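Type VII secretion system protein EssB (Staphylococcus aureus, PDB 4ANN) is a membrane component of the Ess type VII secretion system, probably required for secretion of EsxA and EsxB, represented here by its cytoplasmic fragment. Local coordinates at residues E32-M37 and D57-H62; E41-S44 and I48-E51; D73-F78 and L84-N89; L105-L110 and Q155-L160. One frame throughout, in Å; residues are numbered along the deposited sequence.

Contacts 1 and 2 belong to the same three-stranded antiparallel sheet, with strands 58-63 and 50-54 as neighbours, and they meet where H62 O lies 2.9 Å from E51 N in a probable hydrogen bond. Contact 1 is buried, although far from the chain's centre, and is aromatic and apolar; contact 2 lies at the surface and works through a histidine-carboxylate bond and two waters. Contacts 3 and 4 each set a loop against a helix, and they touch through D73 and P107. Contact 3, partly buried, fits a turn onto helix 80-89, whereas contact 4, buried and closest to the centre, seats one phenylalanine against a proline. All three buried or partly buried contacts rely on rings.

Contact 1: residues E32-M37 and D57-H62; sequences EHFHLM and DSFQIH
F34 and M37, the two residues that meet F59, are set out by a pair of backbone bonds in the turn that carries them: L36 N donates to H33 O at 2.9 Å, and M37 N to F34 O at 3.0 Å. Both side chains then reach the same phenylalanine from different directions. F59 presents its CZ end to one face of F34, offset toward the rim, with F34 CG 4.2 Å from F59 CZ. This is a T-shaped stack, the planes at 87° and the ring centroids of F34 and F59 5.5 Å apart. M37 takes a face of F59 instead. In the conformer described, one of two, its CG stands 3.9 Å from the F59 centroid and only 16° off the ring normal, a CH-pi contact. The bend at chi2 (-71°) brings SD obliquely over the ring, a looser Met-aromatic approach. F59 projects from the middle strand of the sheet 21-25, 58-63, 50-54, and the loop between strands 21-25 and 50-54 folds back over it; K26 and I29 also touch F34, and V128 touches M37. No hydrogen bond joins the two segments, so this contact rests on dispersion and on the edge-to-face orientation of the rings.

Contact 2: residues E41-S44 and I48-E51; sequences EQHS and IDAE
H43 ND1 donates to D49 OD1 over 2.8 Å in a nearly straight bond, N-H...O 168°. The acceptor lies close to the imidazole plane and uses its syn lone pair, while the ring and carboxylate planes stand 67° apart. H43 reaches it with CG anti to the backbone N (chi1 -180°), which turns the ND1 edge of the ring toward D49. The same OD1 is also met by two waters. Water 2 lies 2.6 Å from D49 OD1 and takes the S44 N-H at 2.9 Å; water 1 makes only a weak bond to D49 OD1, but accepts from A50 N at 3.0 Å and is 2.8 Å from E41 O. A His-carboxylate hydrogen bond and two water bridges thus close the short loop leading into strand 50-54, an outer strand of the antiparallel sheet. The negative carboxylate would probably favour a protonated imidazole. At the other end E41 lays its CB 3.2 Å from A50 O, and its extended chain runs on past E51, so that OE1 accepts from the backbone N of L52. Further out, R123 spans the two segments, giving NH1 to Q42 O and NH2 to I48 O, while A50 packs its methyl on I61 and Y63 of strand 58-63.

Contact 3: residues D73-F78 and L84-N89; sequences DNIKSF and LRYLLN
I75 and F78 reach across to Y86 and L87 of helix 80-89. They come from a 3-10 turn and the loop after it, so the contact folds the connection after strand 70-71 back against the helix that it leads into. The aromatic part is a T-shaped stack: F78 sends its edge, led by CE2, into a face of Y86, with the planes at 85° and the ring centroids of F78 and Y86 5.2 Å apart. CE2 of F78 stands over the centre of the Y86 ring, 3.9 Å from Y86 CZ. Y86 also meets the ring of F112, so aromatic contact continues beyond the turn.

The aliphatic part belongs to I75, whose CD1 goes mainly to L87 and whose CG2 goes to the Y86 ring. With CG1 between the backbone N and the carbonyl carbon (chi1 78°) and chi2 extended, CD1 is carried toward the helix and ends 4.0 Å from L87 CD2. CG2 comes obliquely to the tyrosine, 3.7 Å from Y86 CD2. L87 also packs against A150 and F151 of helix 136-151, which ties the contact to the neighbouring helix.

No hydrogen bond links the two segments themselves, but K76 O accepts from K83 NZ, one residue before 84-89 in the same helix. F78 N donates to I75 O at 3.0 Å, and the F78 ring folds back until I75 CA stands 3.7 Å above its centre.

Contact 4: residues L105-L110 and Q155-L160; sequences LAPDEL and QSFDAL
P107 turns its CD-CG edge onto one face of F157: CD stands over the centre of the ring, 3.4 Å from the F157 centroid and only 13° off its normal, a close CH-pi contact. The phenylalanine gets there by turning CG anti to its own backbone N (chi1 176°), which swings the ring out from the start of the helix toward the loop. P107 is puckered with CG exo, and that atom settles by the root of the ring, 3.6 Å from F157 CB, while CD alone occupies the middle of the face. At the far end of the ring, A106 CB packs 3.8 Å from F157 CE2. The main chain joins in there too, since L105 O comes obliquely to 3.5 Å from F157 CZ; that oxygen accepts a hydrogen bond from R142 NH1, which satisfies it at this buried place.

F157 is the first residue of helix 157-162, and S156 before it is the N-cap. In the conformer described, one of two, S156 OG accepts from A159 N at 3.1 Å, N-H...O 169°. On the other segment E109 N donates to A106 O at 3.0 Å, closing a turn around P107. Helix 136-151 backs both halves: L105 packs on F139 and L146, and F157 on A145. P107 in turn touches D73, which begins the first segment of contact 3.

Contact 1: residues E32-M37 and D57-H62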
loop_
_atom_site.group_PDB
_atom_site.type_symbol
_atom_site.label_atom_id
_atom_site.label_comp_id
_atom_site.label_asym_id
_atom_site.label_seq_id
_atom_site.Cartn_x
_atom_site.Cartn_y
_atom_site.Cartn_z
ATOM N N GLU A 32 14.488 19.490 15.314
ATOM C CA GLU A 32 13.320 20.309 15.333
ATOM C C GLU A 32 12.070 19.607 14.823
ATOM O O GLU A 32 11.012 20.219 14.775
ATOM C CB GLU A 32 13.519 21.539 14.393
ATOM C CG GLU A 32 13.961 21.001 13.021
ATOM C CD GLU A 32 15.446 21.022 12.777
ATOM O OE1 GLU A 32 16.346 20.712 13.641
ATOM O OE2 GLU A 32 15.732 21.377 11.599
ATOM N N HIS A 33 12.163 18.379 14.365
ATOM C CA HIS A 33 11.069 17.587 13.929
ATOM C C HIS A 33 10.689 16.517 14.961
ATOM O O HIS A 33 9.738 15.758 14.715
ATOM C CB HIS A 33 11.397 16.900 12.611
ATOM C CG HIS A 33 11.510 17.847 11.481
ATOM N ND1 HIS A 33 12.217 17.533 10.333
ATOM C CD2 HIS A 33 11.018 19.093 11.329
ATOM C CE1 HIS A 33 12.158 18.555 9.501
ATOM N NE2 HIS A 33 11.436 19.522 10.074
ATOM N N PHE A 34 11.398 16.369 16.085
ATOM C CA PHE A 34 10.969 15.357 17.066
ATOM C C PHE A 34 9.500 15.484 17.456
ATOM O O PHE A 34 8.815 14.474 17.652
ATOM C CB PHE A 34 11.891 15.452 18.286
ATOM C CG PHE A 34 13.247 14.733 18.158
ATOM C CD1 PHE A 34 13.849 14.449 16.979
ATOM C CD2 PHE A 34 13.927 14.329 19.274
ATOM C CE1 PHE A 34 15.088 13.806 16.960
ATOM C CE2 PHE A 34 15.143 13.710 19.324
ATOM C CZ PHE A 34 15.727 13.440 18.097
ATOM N N HIS A 35 9.035 16.763 17.507
ATOM C CA HIS A 35 7.709 17.068 18.011
ATOM C C HIS A 35 6.655 16.772 16.971
ATOM O O HIS A 35 5.466 16.984 17.142
ATOM C CB HIS A 35 7.527 18.549 18.388
ATOM C CG HIS A 35 7.447 19.376 17.137
ATOM N ND1 HIS A 35 6.311 19.894 16.602
ATOM C CD2 HIS A 35 8.463 19.737 16.309
ATOM C CE1 HIS A 35 6.625 20.557 15.511
ATOM N NE2 HIS A 35 7.920 20.483 15.292
ATOM N N LEU A 36 7.067 16.250 15.822
ATOM C CA LEU A 36 6.080 15.805 14.863
ATOM C C LEU A 36 5.889 14.313 14.895
ATOM O O LEU A 36 5.002 13.807 14.219
ATOM C CB LEU A 36 6.527 16.251 13.469
ATOM C CG LEU A 36 6.589 17.766 13.360
ATOM C CD1 LEU A 36 7.293 18.163 12.090
ATOM C CD2 LEU A 36 5.155 18.351 13.413
ATOM N N MET A 37 6.743 13.585 15.657
ATOM C CA MET A 37 6.657 12.110 15.573
ATOM C C MET A 37 5.309 11.602 16.072
ATOM O O MET A 37 4.851 10.524 15.684
ATOM C CB MET A 37 7.856 11.505 16.289
ATOM C CG MET A 37 9.198 11.772 15.626
ATOM S SD MET A 37 9.517 10.897 14.069
ATOM C CE MET A 37 9.084 12.147 12.898
ATOM N N ASP A 57 17.615 6.335 22.138
ATOM C CA ASP A 57 18.227 6.752 20.869
ATOM C C ASP A 57 17.346 6.460 19.645
ATOM O O ASP A 57 17.799 6.600 18.509
ATOM C CB ASP A 57 19.610 6.153 20.709
ATOM C CG ASP A 57 20.634 6.694 21.666
ATOM O OD1 ASP A 57 20.418 7.670 22.412
ATOM O OD2 ASP A 57 21.755 6.059 21.666
ATOM N N SER A 58 16.076 6.060 19.847
ATOM C CA SER A 58 15.202 5.740 18.746
ATOM C C SER A 58 13.760 6.006 19.185
ATOM O O SER A 58 13.457 6.129 20.367
ATOM C CB SER A 58 15.352 4.308 18.265
ATOM O OG SER A 58 14.845 3.408 19.241
ATOM N N PHE A 59 12.878 6.021 18.181
ATOM C CA PHE A 59 11.479 5.909 18.334
ATOM C C PHE A 59 11.062 4.537 17.843
ATOM O O PHE A 59 11.662 3.985 16.876
ATOM C CB PHE A 59 10.726 6.945 17.524
ATOM C CG PHE A 59 10.983 8.387 17.909
ATOM C CD1 PHE A 59 10.273 8.977 18.939
ATOM C CD2 PHE A 59 11.947 9.158 17.280
ATOM C CE1 PHE A 59 10.468 10.267 19.351
ATOM C CE2 PHE A 59 12.163 10.449 17.675
ATOM C CZ PHE A 59 11.444 11.017 18.703
ATOM N N GLN A 60 10.056 3.935 18.462
ATOM C CA GLN A 60 9.494 2.681 17.952
ATOM C C GLN A 60 7.996 2.881 17.741
ATOM O O GLN A 60 7.295 3.609 18.447
ATOM C CB GLN A 60 9.809 1.497 18.870
ATOM C CG GLN A 60 11.248 1.057 18.788
ATOM C CD GLN A 60 11.626 -0.112 19.690
ATOM O OE1 GLN A 60 10.817 -0.553 20.466
ATOM N NE2 GLN A 60 12.835 -0.607 19.514
ATOM N N ILE A 61 7.497 2.223 16.707
ATOM C CA ILE A 61 6.093 2.158 16.360
ATOM C C ILE A 61 5.607 0.710 16.445
ATOM O O ILE A 61 6.234 -0.204 15.941
ATOM C CB ILE A 61 5.794 2.693 14.941
ATOM C CG1 ILE A 61 5.903 4.230 14.869
ATOM C CG2 ILE A 61 4.478 2.183 14.417
ATOM C CD1 ILE A 61 4.736 5.012 15.432
ATOM N N HIS A 62 4.472 0.501 17.104
ATOM C CA HIS A 62 3.774 -0.790 17.058
ATOM C C HIS A 62 2.442 -0.545 16.369
ATOM O O HIS A 62 1.756 0.448 16.585
ATOM C CB HIS A 62 3.549 -1.382 18.428
ATOM C CG HIS A 62 4.805 -1.845 19.094
ATOM N ND1 HIS A 62 5.751 -1.031 19.648
ATOM C CD2 HIS A 62 5.272 -3.100 19.224
ATOM C CE1 HIS A 62 6.749 -1.756 20.130
ATOM N NE2 HIS A 62 6.448 -3.024 19.883
#

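Contact 2: residues E41-S44 and I48-E51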
loop_
_atom_site.group_PDB
_atom_site.type_symbol
_atom_site.label_atom_id
_atom_site.label_comp_id
_atom_site.label_asym_id
_atom_site.label_seq_id
_atom_site.Cartn_x
_atom_site.Cartn_y
_atom_site.Cartn_z
ATOM N N GLU A 41 1.325 8.276 15.211
ATOM C CA GLU A 41 0.376 7.503 15.975
ATOM C C GLU A 41 -1.001 8.151 15.993
ATOM O O GLU A 41 -1.911 7.626 16.635
ATOM C CB GLU A 41 0.856 7.194 17.409
ATOM C CG GLU A 41 0.943 8.441 18.279
ATOM C CD GLU A 41 1.292 8.170 19.712
ATOM O OE1 GLU A 41 1.344 7.014 20.179
ATOM O OE2 GLU A 41 1.513 9.201 20.429
ATOM N N GLN A 42 -1.222 9.266 15.299
ATOM C CA GLN A 42 -2.523 9.884 15.252
ATOM C C GLN A 42 -3.471 9.057 14.381
ATOM O O GLN A 42 -3.087 8.630 13.312
ATOM C CB GLN A 42 -2.383 11.298 14.668
ATOM C CG GLN A 42 -3.605 12.121 14.770
ATOM C CD GLN A 42 -3.389 13.620 14.510
ATOM O OE1 GLN A 42 -3.091 14.376 15.450
ATOM N NE2 GLN A 42 -3.523 13.985 13.256
ATOM N N HIS A 43 -4.697 8.823 14.808
ATOM C CA HIS A 43 -5.631 8.144 13.937
ATOM C C HIS A 43 -5.758 8.849 12.590
ATOM O O HIS A 43 -5.870 10.079 12.549
ATOM C CB HIS A 43 -7.011 8.047 14.587
ATOM C CG HIS A 43 -7.938 7.330 13.644
ATOM N ND1 HIS A 43 -7.921 5.970 13.361
ATOM C CD2 HIS A 43 -8.921 7.842 12.884
ATOM C CE1 HIS A 43 -8.875 5.670 12.511
ATOM N NE2 HIS A 43 -9.484 6.799 12.192
ATOM N N SER A 44 -5.762 8.040 11.522
ATOM C CA SER A 44 -6.004 8.494 10.182
ATOM C C SER A 44 -6.945 7.509 9.482
ATOM O O SER A 44 -6.728 6.296 9.654
ATOM C CB SER A 44 -4.726 8.521 9.346
ATOM O OG SER A 44 -5.030 8.623 7.952
ATOM N N ILE A 48 -3.555 1.958 9.319
ATOM C CA ILE A 48 -3.621 1.112 10.519
ATOM C C ILE A 48 -3.294 1.990 11.704
ATOM O O ILE A 48 -2.346 2.801 11.666
ATOM C CB ILE A 48 -2.562 -0.055 10.378
ATOM C CG1 ILE A 48 -2.894 -0.938 9.157
ATOM C CG2 ILE A 48 -2.341 -0.811 11.637
ATOM C CD1 ILE A 48 -4.124 -1.739 9.356
ATOM N N ASP A 49 -4.024 1.835 12.792
ATOM C CA ASP A 49 -3.697 2.531 14.028
ATOM C C ASP A 49 -2.332 2.064 14.565
ATOM O O ASP A 49 -1.949 0.930 14.382
ATOM C CB ASP A 49 -4.746 2.291 15.084
ATOM C CG ASP A 49 -6.014 3.115 14.802
ATOM O OD1 ASP A 49 -5.983 4.153 14.101
ATOM O OD2 ASP A 49 -7.080 2.711 15.361
ATOM N N ALA A 50 -1.637 2.992 15.192
ATOM C CA ALA A 50 -0.269 2.770 15.598
ATOM C C ALA A 50 -0.040 3.483 16.945
ATOM O O ALA A 50 -0.744 4.423 17.303
ATOM C CB ALA A 50 0.717 3.275 14.605
ATOM N N GLU A 51 0.998 3.021 17.606
ATOM C CA GLU A 51 1.387 3.489 18.920
ATOM C C GLU A 51 2.863 3.853 18.902
ATOM O O GLU A 51 3.687 3.073 18.423
ATOM C CB GLU A 51 1.049 2.351 19.895
ATOM C CG GLU A 51 -0.384 1.834 19.887
ATOM C CD GLU A 51 -0.813 0.723 18.969
ATOM O OE1 GLU A 51 -0.199 -0.353 18.766
ATOM O OE2 GLU A 51 -1.907 0.848 18.353
HETATM O O HOH W 1 -3.154 5.560 15.137
HETATM O O HOH W 2 -4.875 5.337 12.052
#

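Contact 3: residues D73-F78 and L84-N89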
loop_
_atom_site.group_PDB
_atom_site.type_symbol
_atom_site.label_atom_id
_atom_site.label_comp_id
_atom_site.label_asym_id
_atom_site.label_seq_id
_atom_site.Cartn_x
_atom_site.Cartn_y
_atom_site.Cartn_z
ATOM N N ASP A 73 -3.777 -10.141 0.948
ATOM C CA ASP A 73 -3.707 -11.476 0.392
ATOM C C ASP A 73 -4.963 -12.295 0.611
ATOM O O ASP A 73 -5.166 -13.307 -0.075
ATOM C CB ASP A 73 -2.517 -12.252 0.963
ATOM C CG ASP A 73 -1.176 -11.828 0.408
ATOM O OD1 ASP A 73 -1.084 -11.203 -0.634
ATOM O OD2 ASP A 73 -0.198 -12.240 1.118
ATOM N N ASN A 74 -5.817 -11.880 1.559
ATOM C CA ASN A 74 -7.080 -12.609 1.769
ATOM C C ASN A 74 -8.035 -12.484 0.611
ATOM O O ASN A 74 -8.966 -13.283 0.483
ATOM C CB ASN A 74 -7.766 -12.058 3.054
ATOM C CG ASN A 74 -7.064 -12.460 4.302
ATOM O OD1 ASN A 74 -5.815 -12.669 4.339
ATOM N ND2 ASN A 74 -7.848 -12.524 5.366
ATOM N N ILE A 75 -7.887 -11.483 -0.262
ATOM C CA ILE A 75 -8.853 -11.274 -1.327
ATOM C C ILE A 75 -8.670 -12.250 -2.502
ATOM O O ILE A 75 -9.504 -12.317 -3.376
ATOM C CB ILE A 75 -8.873 -9.830 -1.861
ATOM C CG1 ILE A 75 -7.762 -9.474 -2.809
ATOM C CG2 ILE A 75 -8.982 -8.826 -0.704
ATOM C CD1 ILE A 75 -7.950 -8.110 -3.485
ATOM N N LYS A 76 -7.578 -13.002 -2.519
ATOM C CA LYS A 76 -7.263 -13.840 -3.669
ATOM C C LYS A 76 -8.280 -14.940 -3.897
ATOM O O LYS A 76 -8.458 -15.387 -5.033
ATOM C CB LYS A 76 -5.863 -14.427 -3.523
ATOM C CG LYS A 76 -4.777 -13.380 -3.494
ATOM C CD LYS A 76 -3.369 -13.904 -3.347
ATOM C CE LYS A 76 -2.329 -12.850 -3.301
ATOM N NZ LYS A 76 -0.969 -13.405 -3.166
ATOM N N SER A 77 -8.973 -15.369 -2.843
ATOM C CA SER A 77 -9.977 -16.389 -2.919
ATOM C C SER A 77 -11.387 -15.834 -3.036
ATOM O O SER A 77 -12.348 -16.620 -3.022
ATOM C CB SER A 77 -9.870 -17.324 -1.679
ATOM O OG SER A 77 -9.869 -16.609 -0.460
ATOM N N PHE A 78 -11.546 -14.522 -3.140
ATOM C CA PHE A 78 -12.873 -13.915 -3.278
ATOM C C PHE A 78 -13.500 -14.223 -4.605
ATOM O O PHE A 78 -12.836 -14.490 -5.612
ATOM C CB PHE A 78 -12.806 -12.448 -3.057
ATOM C CG PHE A 78 -12.592 -11.893 -1.683
ATOM C CD1 PHE A 78 -12.379 -12.712 -0.573
ATOM C CD2 PHE A 78 -12.615 -10.524 -1.469
ATOM C CE1 PHE A 78 -12.194 -12.157 0.674
ATOM C CE2 PHE A 78 -12.444 -9.969 -0.247
ATOM C CZ PHE A 78 -12.223 -10.781 0.832
ATOM N N LEU A 84 -12.802 -7.674 -7.528
ATOM C CA LEU A 84 -12.708 -6.455 -8.335
ATOM C C LEU A 84 -13.108 -5.212 -7.549
ATOM O O LEU A 84 -12.475 -4.187 -7.681
ATOM C CB LEU A 84 -13.550 -6.571 -9.608
ATOM C CG LEU A 84 -12.959 -7.501 -10.683
ATOM C CD1 LEU A 84 -13.973 -7.856 -11.717
ATOM C CD2 LEU A 84 -11.714 -6.840 -11.288
ATOM N N ARG A 85 -14.140 -5.305 -6.715
ATOM C CA ARG A 85 -14.547 -4.159 -5.902
ATOM C C ARG A 85 -13.378 -3.697 -5.026
ATOM O O ARG A 85 -13.075 -2.496 -4.937
ATOM C CB ARG A 85 -15.771 -4.484 -5.100
ATOM C CG ARG A 85 -16.275 -3.309 -4.285
ATOM C CD ARG A 85 -17.649 -3.544 -3.688
ATOM N NE ARG A 85 -17.709 -4.554 -2.625
ATOM C CZ ARG A 85 -17.454 -4.347 -1.367
ATOM N NH1 ARG A 85 -17.018 -3.165 -0.956
ATOM N NH2 ARG A 85 -17.610 -5.333 -0.504
ATOM N N TYR A 86 -12.757 -4.646 -4.326
ATOM C CA TYR A 86 -11.636 -4.348 -3.475
ATOM C C TYR A 86 -10.478 -3.769 -4.273
ATOM O O TYR A 86 -9.860 -2.751 -3.872
ATOM C CB TYR A 86 -11.186 -5.590 -2.708
ATOM C CG TYR A 86 -12.005 -5.885 -1.449
ATOM C CD1 TYR A 86 -13.382 -6.044 -1.439
ATOM C CD2 TYR A 86 -11.362 -5.995 -0.211
ATOM C CE1 TYR A 86 -14.084 -6.305 -0.294
ATOM C CE2 TYR A 86 -12.068 -6.260 0.940
ATOM C CZ TYR A 86 -13.443 -6.399 0.909
ATOM O OH TYR A 86 -14.164 -6.640 2.044
ATOM N N LEU A 87 -10.142 -4.382 -5.402
ATOM C CA LEU A 87 -9.047 -3.882 -6.238
ATOM C C LEU A 87 -9.306 -2.464 -6.728
ATOM O O LEU A 87 -8.391 -1.626 -6.699
ATOM C CB LEU A 87 -8.801 -4.813 -7.404
ATOM C CG LEU A 87 -8.160 -6.153 -7.108
ATOM C CD1 LEU A 87 -8.239 -7.055 -8.318
ATOM C CD2 LEU A 87 -6.739 -5.973 -6.644
ATOM N N LEU A 88 -10.522 -2.180 -7.174
ATOM C CA LEU A 88 -10.898 -0.848 -7.613
ATOM C C LEU A 88 -10.738 0.151 -6.488
ATOM O O LEU A 88 -10.304 1.289 -6.695
ATOM C CB LEU A 88 -12.297 -0.865 -8.164
ATOM C CG LEU A 88 -12.425 -1.399 -9.601
ATOM C CD1 LEU A 88 -13.840 -1.845 -9.912
ATOM C CD2 LEU A 88 -11.977 -0.317 -10.602
ATOM N N ASN A 89 -11.087 -0.248 -5.274
ATOM C CA ASN A 89 -11.005 0.677 -4.141
ATOM C C ASN A 89 -9.603 1.027 -3.748
ATOM O O ASN A 89 -9.420 2.043 -3.042
ATOM C CB ASN A 89 -11.768 0.117 -2.938
ATOM C CG ASN A 89 -13.291 0.161 -3.093
ATOM O OD1 ASN A 89 -13.822 0.882 -3.929
ATOM N ND2 ASN A 89 -13.961 -0.590 -2.253
#

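Contact 4: residues L105-L110 and Q155-L160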
loop_
_atom_site.group_PDB
_atom_site.type_symbol
_atom_site.label_atom_id
_atom_site.label_comp_id
_atom_site.label_asym_id
_atom_site.label_seq_id
_atom_site.Cartn_x
_atom_site.Cartn_y
_atom_site.Cartn_z
ATOM N N LEU A 105 2.840 0.976 -1.236
ATOM C CA LEU A 105 1.823 0.096 -1.831
ATOM C C LEU A 105 2.423 -1.276 -2.024
ATOM O O LEU A 105 3.292 -1.481 -2.908
ATOM C CB LEU A 105 1.290 0.644 -3.130
ATOM C CG LEU A 105 0.124 -0.126 -3.701
ATOM C CD1 LEU A 105 -1.088 -0.045 -2.793
ATOM C CD2 LEU A 105 -0.230 0.360 -5.101
ATOM N N ALA A 106 2.025 -2.277 -1.238
ATOM C CA ALA A 106 2.562 -3.629 -1.309
ATOM C C ALA A 106 1.679 -4.565 -0.520
ATOM O O ALA A 106 0.940 -4.107 0.376
ATOM C CB ALA A 106 3.979 -3.704 -0.702
ATOM N N PRO A 107 1.735 -5.860 -0.776
ATOM C CA PRO A 107 0.834 -6.808 -0.056
ATOM C C PRO A 107 0.921 -6.707 1.447
ATOM O O PRO A 107 -0.116 -6.716 2.126
ATOM C CB PRO A 107 1.262 -8.163 -0.592
ATOM C CG PRO A 107 1.767 -7.872 -1.989
ATOM C CD PRO A 107 2.459 -6.550 -1.861
ATOM N N ASP A 108 2.125 -6.616 1.986
ATOM C CA ASP A 108 2.294 -6.603 3.442
ATOM C C ASP A 108 2.042 -5.236 4.048
ATOM O O ASP A 108 2.157 -5.054 5.269
ATOM C CB ASP A 108 3.682 -7.104 3.838
ATOM C CG ASP A 108 4.835 -6.294 3.321
ATOM O OD1 ASP A 108 4.712 -5.427 2.448
ATOM O OD2 ASP A 108 5.963 -6.598 3.781
ATOM N N GLU A 109 1.710 -4.242 3.241
ATOM C CA GLU A 109 1.436 -2.885 3.598
ATOM C C GLU A 109 -0.039 -2.512 3.427
ATOM O O GLU A 109 -0.394 -1.371 3.763
ATOM C CB GLU A 109 2.338 -1.942 2.779
ATOM C CG GLU A 109 3.777 -2.003 3.175
ATOM C CD GLU A 109 4.057 -1.253 4.475
ATOM O OE1 GLU A 109 3.179 -0.499 4.920
ATOM O OE2 GLU A 109 5.194 -1.448 5.021
ATOM N N LEU A 110 -0.837 -3.389 2.888
ATOM C CA LEU A 110 -2.172 -3.080 2.459
ATOM C C LEU A 110 -3.182 -3.982 3.180
ATOM O O LEU A 110 -3.086 -5.208 3.155
ATOM C CB LEU A 110 -2.297 -3.306 0.944
ATOM C CG LEU A 110 -3.664 -3.023 0.346
ATOM C CD1 LEU A 110 -4.107 -1.596 0.565
ATOM C CD2 LEU A 110 -3.623 -3.328 -1.164
ATOM N N GLN A 155 1.586 -16.043 -8.108
ATOM C CA GLN A 155 2.472 -14.973 -8.503
ATOM C C GLN A 155 3.097 -14.267 -7.294
ATOM O O GLN A 155 2.443 -14.069 -6.275
ATOM C CB GLN A 155 1.736 -13.936 -9.329
ATOM C CG GLN A 155 1.152 -14.477 -10.660
ATOM C CD GLN A 155 2.165 -14.757 -11.715
ATOM O OE1 GLN A 155 3.333 -15.095 -11.421
ATOM N NE2 GLN A 155 1.770 -14.705 -12.988
ATOM N N SER A 156 4.331 -13.826 -7.467
ATOM C CA SER A 156 5.067 -13.028 -6.542
ATOM C C SER A 156 5.013 -11.546 -6.881
ATOM O O SER A 156 5.480 -11.112 -7.927
ATOM C CB SER A 156 6.536 -13.440 -6.528
ATOM O OG SER A 156 7.302 -12.504 -5.778
ATOM N N PHE A 157 4.450 -10.739 -5.953
ATOM C CA PHE A 157 4.451 -9.296 -6.105
ATOM C C PHE A 157 5.854 -8.763 -6.331
ATOM O O PHE A 157 6.102 -7.958 -7.212
ATOM C CB PHE A 157 3.822 -8.660 -4.859
ATOM C CG PHE A 157 3.856 -7.158 -4.854
ATOM C CD1 PHE A 157 2.844 -6.427 -5.445
ATOM C CD2 PHE A 157 4.897 -6.502 -4.204
ATOM C CE1 PHE A 157 2.878 -5.024 -5.364
ATOM C CE2 PHE A 157 4.915 -5.120 -4.156
ATOM C CZ PHE A 157 3.916 -4.396 -4.709
ATOM N N ASP A 158 6.779 -9.184 -5.468
ATOM C CA ASP A 158 8.153 -8.717 -5.578
ATOM C C ASP A 158 8.721 -9.010 -6.948
ATOM O O ASP A 158 9.365 -8.154 -7.590
ATOM C CB ASP A 158 9.025 -9.357 -4.491
ATOM C CG ASP A 158 8.704 -8.822 -3.107
ATOM O OD1 ASP A 158 7.989 -7.840 -2.926
ATOM O OD2 ASP A 158 9.169 -9.468 -2.128
ATOM N N ALA A 159 8.533 -10.246 -7.431
ATOM C CA ALA A 159 9.084 -10.602 -8.737
ATOM C C ALA A 159 8.529 -9.720 -9.818
ATOM O O ALA A 159 9.216 -9.286 -10.747
ATOM C CB ALA A 159 8.805 -12.059 -9.087
ATOM N N LEU A 160 7.224 -9.400 -9.751
ATOM C CA LEU A 160 6.598 -8.551 -10.749
ATOM C C LEU A 160 7.127 -7.128 -10.698
ATOM O O LEU A 160 7.402 -6.537 -11.752
ATOM C CB LEU A 160 5.082 -8.576 -10.589
ATOM C CG LEU A 160 4.416 -9.923 -10.844
ATOM C CD1 LEU A 160 2.988 -9.902 -10.272
ATOM C CD2 LEU A 160 4.452 -10.291 -12.319
#